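Local atomic coordinates of gamma-glutamyltranspeptidase (Streptomyces lincolnensis, PDB entry 6J3A), a protein that probably cleaves or transfers gamma-glutamyl or similar amide-linked groups, as an LmbA-like N-terminal nucleophile enzyme of the gamma-glutamyltranspeptidase family. Residues P57-I63 against P109-W115; D346-H350 against R573-E577. All coordinates share one frame; numbering follows the deposited sequence.

Contact 1. Residues P57-I63 against P109-W115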
ATOM      1  N   PRO A  57       6.453  24.837  -2.897  1.00 23.25           N
ATOM      2  CA  PRO A  57       5.651  25.566  -3.885  1.00 24.45           C
ATOM      3  C   PRO A  57       6.414  26.484  -4.863  1.00 25.59           C
ATOM      4  O   PRO A  57       5.953  26.679  -5.984  1.00 25.25           O
ATOM      5  CB  PRO A  57       4.675  26.384  -3.020  1.00 24.60           C
ATOM      6  CG  PRO A  57       4.637  25.684  -1.712  1.00 24.40           C
ATOM      7  CD  PRO A  57       6.027  25.154  -1.523  1.00 24.04           C
ATOM      8  N   ALA A  58       7.564  27.019  -4.449  1.00 27.79           N
ATOM      9  CA  ALA A  58       8.392  27.880  -5.308  1.00 28.82           C
ATOM     10  C   ALA A  58       9.471  27.107  -6.083  1.00 30.78           C
ATOM     11  O   ALA A  58      10.411  27.700  -6.619  1.00 31.25           O
ATOM     12  CB  ALA A  58       9.023  28.988  -4.486  1.00 29.04           C
ATOM     13  N   GLY A  59       9.326  25.786  -6.151  1.00 32.01           N
ATOM     14  CA  GLY A  59      10.179  24.937  -6.972  1.00 31.90           C
ATOM     15  C   GLY A  59       9.649  24.798  -8.393  1.00 32.00           C
ATOM     16  O   GLY A  59       9.099  25.750  -8.962  1.00 30.32           O
ATOM     17  N   GLU A  60       9.800  23.594  -8.947  1.00 32.27           N
ATOM     18  CA  GLU A  60       9.569  23.314 -10.368  1.00 32.61           C
ATOM     19  C   GLU A  60       8.845  22.016 -10.554  1.00 32.06           C
ATOM     20  O   GLU A  60       8.799  21.205  -9.644  1.00 32.08           O
ATOM     21  CB  GLU A  60      10.897  23.151 -11.104  1.00 33.33           C
ATOM     22  CG  GLU A  60      11.813  24.339 -10.967  1.00 34.95           C
ATOM     23  CD  GLU A  60      12.908  24.216  -9.939  1.00 34.58           C
ATOM     24  OE1 GLU A  60      13.538  25.260  -9.736  1.00 35.75           O
ATOM     25  OE2 GLU A  60      13.150  23.139  -9.350  1.00 34.26           O
ATOM     26  N   VAL A  61       8.329  21.809 -11.762  1.00 31.58           N
ATOM     27  CA  VAL A  61       7.764  20.526 -12.157  1.00 31.50           C
ATOM     28  C   VAL A  61       7.623  20.431 -13.686  1.00 31.55           C
ATOM     29  O   VAL A  61       7.052  21.322 -14.304  1.00 32.49           O
ATOM     30  CB  VAL A  61       6.398  20.255 -11.465  1.00 30.71           C
ATOM     31  CG1 VAL A  61       5.334  21.265 -11.869  1.00 30.04           C
ATOM     32  CG2 VAL A  61       5.921  18.846 -11.762  1.00 31.83           C
ATOM     33  N   PRO A  62       8.175  19.367 -14.299  1.00 32.08           N
ATOM     34  CA  PRO A  62       7.699  18.917 -15.618  1.00 32.71           C
ATOM     35  C   PRO A  62       6.494  17.997 -15.470  1.00 32.85           C
ATOM     36  O   PRO A  62       6.534  17.077 -14.663  1.00 33.37           O
ATOM     37  CB  PRO A  62       8.883  18.120 -16.196  1.00 31.93           C
ATOM     38  CG  PRO A  62       9.991  18.217 -15.207  1.00 33.11           C
ATOM     39  CD  PRO A  62       9.419  18.687 -13.906  1.00 32.71           C
ATOM     40  N   ILE A  63       5.442  18.232 -16.247  1.00 32.89           N
ATOM     41  CA  ILE A  63       4.274  17.355 -16.231  1.00 32.58           C
ATOM     42  C   ILE A  63       4.072  16.736 -17.611  1.00 32.21           C
ATOM     43  O   ILE A  63       4.016  17.450 -18.608  1.00 32.43           O
ATOM     44  CB  ILE A  63       2.998  18.111 -15.818  1.00 33.38           C
ATOM     45  CG1 ILE A  63       3.230  18.901 -14.524  1.00 33.66           C
ATOM     46  CG2 ILE A  63       1.836  17.132 -15.641  1.00 33.58           C
ATOM     47  CD1 ILE A  63       2.155  19.930 -14.240  1.00 33.46           C
ATOM     48  N   PRO A 109      10.228  30.787  -9.963  1.00 29.59           N
ATOM     49  CA  PRO A 109       9.408  29.626  -9.572  1.00 29.95           C
ATOM     50  C   PRO A 109       8.389  29.231 -10.635  1.00 29.99           C
ATOM     51  O   PRO A 109       7.615  30.077 -11.079  1.00 32.68           O
ATOM     52  CB  PRO A 109       8.713  30.095  -8.299  1.00 29.97           C
ATOM     53  CG  PRO A 109       9.650  31.102  -7.722  1.00 30.34           C
ATOM     54  CD  PRO A 109      10.311  31.785  -8.885  1.00 29.72           C
ATOM     55  N   GLY A 110       8.412  27.968 -11.047  1.00 29.08           N
ATOM     56  CA  GLY A 110       7.598  27.496 -12.172  1.00 29.00           C
ATOM     57  C   GLY A 110       6.478  26.519 -11.863  1.00 28.82           C
ATOM     58  O   GLY A 110       5.524  26.388 -12.640  1.00 29.59           O
ATOM     59  N   ALA A 111       6.583  25.832 -10.731  1.00 27.86           N
ATOM     60  CA  ALA A 111       5.624  24.802 -10.363  1.00 26.76           C
ATOM     61  C   ALA A 111       4.205  25.328 -10.179  1.00 26.14           C
ATOM     62  O   ALA A 111       3.258  24.734 -10.676  1.00 25.83           O
ATOM     63  CB  ALA A 111       6.085  24.097  -9.099  1.00 26.55           C
ATOM     64  N   PHE A 112       4.054  26.432  -9.464  1.00 26.46           N
ATOM     65  CA  PHE A 112       2.723  26.919  -9.159  1.00 27.07           C
ATOM     66  C   PHE A 112       1.901  27.185 -10.414  1.00 27.58           C
ATOM     67  O   PHE A 112       0.789  26.677 -10.547  1.00 26.77           O
ATOM     68  CB  PHE A 112       2.742  28.177  -8.310  1.00 26.64           C
ATOM     69  CG  PHE A 112       1.365  28.639  -7.936  1.00 25.65           C
ATOM     70  CD1 PHE A 112       0.695  28.063  -6.875  1.00 25.57           C
ATOM     71  CD2 PHE A 112       0.716  29.613  -8.683  1.00 25.68           C
ATOM     72  CE1 PHE A 112      -0.591  28.469  -6.546  1.00 25.22           C
ATOM     73  CE2 PHE A 112      -0.565  30.029  -8.360  1.00 25.30           C
ATOM     74  CZ  PHE A 112      -1.223  29.450  -7.291  1.00 25.11           C
ATOM     75  N   ASP A 113       2.449  27.988 -11.319  1.00 29.19           N
ATOM     76  CA  ASP A 113       1.729  28.338 -12.549  1.00 30.71           C
ATOM     77  C   ASP A 113       1.399  27.096 -13.385  1.00 30.62           C
ATOM     78  O   ASP A 113       0.320  27.012 -13.975  1.00 33.15           O
ATOM     79  CB  ASP A 113       2.510  29.340 -13.398  1.00 31.46           C
ATOM     80  CG  ASP A 113       1.628  30.033 -14.425  1.00 32.35           C
ATOM     81  OD1 ASP A 113       0.754  30.839 -14.018  1.00 33.04           O
ATOM     82  OD2 ASP A 113       1.787  29.761 -15.641  1.00 31.97           O
ATOM     83  N   ALA A 114       2.329  26.142 -13.413  1.00 28.97           N
ATOM     84  CA  ALA A 114       2.130  24.872 -14.094  1.00 28.79           C
ATOM     85  C   ALA A 114       0.925  24.099 -13.572  1.00 28.88           C
ATOM     86  O   ALA A 114       0.108  23.641 -14.360  1.00 30.50           O
ATOM     87  CB  ALA A 114       3.383  24.018 -13.996  1.00 29.27           C
ATOM     88  N   TRP A 115       0.811  23.959 -12.255  1.00 28.97           N
ATOM     89  CA  TRP A 115      -0.337  23.265 -11.655  1.00 28.65           C
ATOM     90  C   TRP A 115      -1.641  24.036 -11.870  1.00 30.00           C
ATOM     91  O   TRP A 115      -2.715  23.433 -11.975  1.00 30.79           O
ATOM     92  CB  TRP A 115      -0.116  23.030 -10.152  1.00 27.44           C
ATOM     93  CG  TRP A 115       0.984  22.057  -9.832  1.00 26.29           C
ATOM     94  CD1 TRP A 115       2.111  22.298  -9.092  1.00 26.27           C
ATOM     95  CD2 TRP A 115       1.061  20.687 -10.239  1.00 25.28           C
ATOM     96  NE1 TRP A 115       2.885  21.160  -9.012  1.00 25.47           N
ATOM     97  CE2 TRP A 115       2.263  20.159  -9.711  1.00 25.17           C
ATOM     98  CE3 TRP A 115       0.229  19.852 -10.994  1.00 24.95           C
ATOM     99  CZ2 TRP A 115       2.649  18.840  -9.913  1.00 24.99           C
ATOM    100  CZ3 TRP A 115       0.615  18.534 -11.194  1.00 25.48           C
ATOM    101  CH2 TRP A 115       1.819  18.042 -10.656  1.00 25.11           C
TER
HETATM  102  O   HOH W   1       6.546  27.680  -8.242  1.00 29.60           O
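Gly59 O accepts two successive backbone N-H groups where helix 111-122 begins, those of Gly110, just before the helix, and Ala111, its first residue. Gly110 N lies 3.1 Å from Gly59 O, and Ala111 N is also 3.1 Å from Gly59 O, with an N-H...O angle of 160°, so one carbonyl oxygen takes two donors. Amides at the start of a helix lack partners from a preceding turn, and here the 57-63 loop supplies the acceptor. The next amide is served through water: Phe112 N donates to water 1 at 3.0 Å, and that water donates in turn to Pro57 O and, more distantly, to Gly59 O.

Beyond this polar end the contact is apolar. Ala111 CB presses against the Gly59-Glu60 peptide, and Ala58 CB lies 3.9 Å from Pro109 CG. Val61 sets CG1 between its backbone N and carbonyl carbon (chi1 63°), which brings that methyl against Ala111 and, 4.0 Å away, Ala114 CB. Val61 CG1 and Ile63 CD1 share one face of the Trp115 indole; Ile63 CD1 makes a CH-pi contact 3.9 Å from the centroid of the six-membered ring. Replacing Trp115 with an alanine would probably leave these two methyls without the flat surface they rest on and open a gap towards Val41 and Ala44 of helix 36-50.

Charged ends point elsewhere: Glu60 pairs with Arg459, and Asp113 with Arg213 and the Ala255 amide. Strand 61-63 and helix 111-115 pack with axes 8.6 Å apart at 24°, consistent with the layered alpha/beta core of N-terminal nucleophile hydrolases. The chemistry suggests that backbone and water bonds satisfy the amides at the helix start, while aliphatic-aromatic packing seats its first turn on the strand.

Contact 2. Residues D346-H350 against R573-E577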
ATOM      1  N   ASP A 346      34.555  -4.356 -24.011  1.00 45.00           N
ATOM      2  CA  ASP A 346      34.575  -5.394 -22.978  1.00 46.18           C
ATOM      3  C   ASP A 346      34.849  -4.824 -21.589  1.00 45.41           C
ATOM      4  O   ASP A 346      34.311  -5.323 -20.597  1.00 44.01           O
ATOM      5  CB  ASP A 346      35.629  -6.455 -23.304  1.00 48.49           C
ATOM      6  CG  ASP A 346      35.264  -7.302 -24.520  1.00 51.54           C
ATOM      7  OD1 ASP A 346      34.156  -7.146 -25.089  1.00 50.52           O
ATOM      8  OD2 ASP A 346      36.111  -8.135 -24.914  1.00 55.17           O
ATOM      9  N   LYS A 347      35.689  -3.789 -21.542  1.00 45.83           N
ATOM     10  CA  LYS A 347      36.074  -3.110 -20.301  1.00 45.28           C
ATOM     11  C   LYS A 347      35.244  -1.851 -20.022  1.00 43.18           C
ATOM     12  O   LYS A 347      34.612  -1.266 -20.913  1.00 41.16           O
ATOM     13  CB  LYS A 347      37.574  -2.766 -20.307  1.00 47.69           C
ATOM     14  CG  LYS A 347      38.439  -3.691 -19.458  1.00 50.52           C
ATOM     15  CD  LYS A 347      38.327  -5.169 -19.836  1.00 52.26           C
ATOM     16  CE  LYS A 347      39.422  -6.025 -19.189  1.00 54.09           C
ATOM     17  NZ  LYS A 347      39.672  -5.742 -17.739  1.00 55.99           N
ATOM     18  N   ALA A 348      35.266  -1.451 -18.759  1.00 41.23           N
ATOM     19  CA  ALA A 348      34.483  -0.325 -18.285  1.00 39.59           C
ATOM     20  C   ALA A 348      35.236   0.953 -18.608  1.00 38.38           C
ATOM     21  O   ALA A 348      36.429   1.064 -18.312  1.00 38.86           O
ATOM     22  CB  ALA A 348      34.258  -0.442 -16.786  1.00 39.06           C
ATOM     23  N   SER A 349      34.540   1.898 -19.230  1.00 36.18           N
ATOM     24  CA  SER A 349      35.079   3.217 -19.516  1.00 36.14           C
ATOM     25  C   SER A 349      35.141   4.069 -18.232  1.00 37.04           C
ATOM     26  O   SER A 349      34.205   4.074 -17.438  1.00 36.53           O
ATOM     27  CB  SER A 349      34.216   3.914 -20.576  1.00 36.01           C
ATOM     28  OG  SER A 349      34.754   5.177 -20.951  1.00 36.19           O
ATOM     29  N   HIS A 350      36.260   4.767 -18.041  1.00 37.86           N
ATOM     30  CA  HIS A 350      36.434   5.766 -16.975  1.00 38.60           C
ATOM     31  C   HIS A 350      36.466   7.186 -17.557  1.00 39.63           C
ATOM     32  O   HIS A 350      36.795   8.148 -16.860  1.00 40.14           O
ATOM     33  CB  HIS A 350      37.742   5.491 -16.230  1.00 38.43           C
ATOM     34  CG  HIS A 350      37.695   4.275 -15.365  1.00 39.70           C
ATOM     35  ND1 HIS A 350      38.111   4.283 -14.050  1.00 40.41           N
ATOM     36  CD2 HIS A 350      37.271   3.014 -15.618  1.00 41.20           C
ATOM     37  CE1 HIS A 350      37.958   3.076 -13.535  1.00 41.03           C
ATOM     38  NE2 HIS A 350      37.448   2.287 -14.465  1.00 41.31           N
ATOM     39  N   ARG A 573      35.883  -7.199 -12.417  1.00 50.50           N
ATOM     40  CA  ARG A 573      36.714  -7.893 -13.396  1.00 53.13           C
ATOM     41  C   ARG A 573      36.830  -7.121 -14.721  1.00 50.36           C
ATOM     42  O   ARG A 573      37.891  -7.083 -15.353  1.00 48.88           O
ATOM     43  CB  ARG A 573      36.118  -9.271 -13.667  1.00 56.26           C
ATOM     44  CG  ARG A 573      37.134 -10.343 -13.984  1.00 59.48           C
ATOM     45  CD  ARG A 573      36.508 -11.360 -14.918  1.00 61.06           C
ATOM     46  NE  ARG A 573      36.386 -10.826 -16.274  1.00 63.35           N
ATOM     47  CZ  ARG A 573      35.538 -11.258 -17.211  1.00 62.15           C
ATOM     48  NH1 ARG A 573      34.682 -12.251 -16.983  1.00 62.29           N
ATOM     49  NH2 ARG A 573      35.544 -10.676 -18.402  1.00 62.21           N
ATOM     50  N   ARG A 574      35.720  -6.509 -15.118  1.00 48.34           N
ATOM     51  CA  ARG A 574      35.643  -5.663 -16.311  1.00 47.62           C
ATOM     52  C   ARG A 574      36.008  -4.189 -16.059  1.00 46.82           C
ATOM     53  O   ARG A 574      35.707  -3.321 -16.881  1.00 48.47           O
ATOM     54  CB  ARG A 574      34.242  -5.787 -16.918  1.00 48.18           C
ATOM     55  CG  ARG A 574      33.907  -7.219 -17.306  1.00 49.49           C
ATOM     56  CD  ARG A 574      32.439  -7.441 -17.619  1.00 51.25           C
ATOM     57  NE  ARG A 574      32.196  -7.405 -19.061  1.00 54.90           N
ATOM     58  CZ  ARG A 574      31.295  -8.137 -19.722  1.00 56.44           C
ATOM     59  NH1 ARG A 574      30.497  -9.001 -19.092  1.00 57.41           N
ATOM     60  NH2 ARG A 574      31.193  -8.007 -21.044  1.00 57.04           N
ATOM     61  N   GLY A 575      36.656  -3.917 -14.927  1.00 46.20           N
ATOM     62  CA  GLY A 575      37.266  -2.620 -14.641  1.00 44.51           C
ATOM     63  C   GLY A 575      36.359  -1.571 -14.039  1.00 43.50           C
ATOM     64  O   GLY A 575      36.739  -0.401 -13.962  1.00 44.59           O
ATOM     65  N   HIS A 576      35.163  -1.967 -13.613  1.00 43.01           N
ATOM     66  CA  HIS A 576      34.276  -1.062 -12.885  1.00 42.40           C
ATOM     67  C   HIS A 576      34.797  -0.840 -11.475  1.00 43.18           C
ATOM     68  O   HIS A 576      35.318  -1.765 -10.851  1.00 43.17           O
ATOM     69  CB  HIS A 576      32.871  -1.641 -12.787  1.00 41.00           C
ATOM     70  CG  HIS A 576      32.164  -1.741 -14.103  1.00 40.17           C
ATOM     71  ND1 HIS A 576      31.368  -0.728 -14.592  1.00 38.70           N
ATOM     72  CD2 HIS A 576      32.126  -2.730 -15.027  1.00 38.82           C
ATOM     73  CE1 HIS A 576      30.878  -1.087 -15.765  1.00 38.01           C
ATOM     74  NE2 HIS A 576      31.323  -2.296 -16.052  1.00 37.38           N
ATOM     75  N   GLU A 577      34.667   0.393 -10.994  1.00 43.97           N
ATOM     76  CA  GLU A 577      34.852   0.698  -9.577  1.00 45.27           C
ATOM     77  C   GLU A 577      33.488   0.592  -8.874  1.00 44.14           C
ATOM     78  O   GLU A 577      32.698   1.539  -8.844  1.00 43.63           O
ATOM     79  CB  GLU A 577      35.493   2.078  -9.396  1.00 46.91           C
ATOM     80  CG  GLU A 577      36.899   2.193 -10.001  1.00 48.83           C
ATOM     81  CD  GLU A 577      37.919   1.218  -9.412  1.00 49.46           C
ATOM     82  OE1 GLU A 577      38.812   0.764 -10.168  1.00 48.10           O
ATOM     83  OE2 GLU A 577      37.829   0.901  -8.202  1.00 49.37           O
TER
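Ala348 pairs with the helix-ending turn through both its backbone and its methyl. Its N donates to Arg574 O at 2.7 Å, and Ala348 CB sits over the centre of the His576 ring, 3.4 Å from the centroid and only 3° off the normal, a CH-pi contact. Two residues on, His350 NE2 donates to Gly575 O at 2.8 Å in a nearly straight bond (174°), the oxygen lying in the imidazole plane. With CG anti to its carbonyl carbon (chi1 -72°), the His350 ring swings back to this oxygen, and its CE1 comes 3.8 Å from Glu577 CG. Toward Asp346, two weak bonds are added: Arg574 NE to Asp346 O, at the edge of the guanidinium, and Lys347 NZ to Arg573 O, each 3.3 Å long.

Gly575, at positive phi, is the C-prime residue of a Schellman motif that ends helix 565-573. The 346-350 loop takes up carbonyls at and just past the helix end, those of Arg573, Arg574 and Gly575; the helix's negative end probably strengthens the pull of the Arg573 and Arg574 oxygens on their donors.

Further out, helix 299-319 holds the second shell. Arg574 NH1 forms a salt bridge with Asp300, which probably limits the rotation of the guanidinium. His576 NE2 hydrogen-bonds to His303 ND1, their rings roughly perpendicular, while Glu307 of the same helix accepts from Ser349 N.

In the fold
From the N terminus, the chain passes through helix 36-50 and enters contact 1, which closes a loop of 45 residues holding the rest of strand 61-66, strand 73-77 and helix 87-92, and ties the strand to helix 111-122 in the buried core. Only long after that loop is shut does contact 2 open, so the two stand in series, neither nested nor crossed. Contact 2 spans 222 residues, including the unmodelled 384-420 and strands 424-428 and 433-436, and joins the loop after helix 334-341 to the end of helix 565-573 at the surface. The contacts lie on opposite sides of the chain's centre, nearest atoms about 28 Å apart.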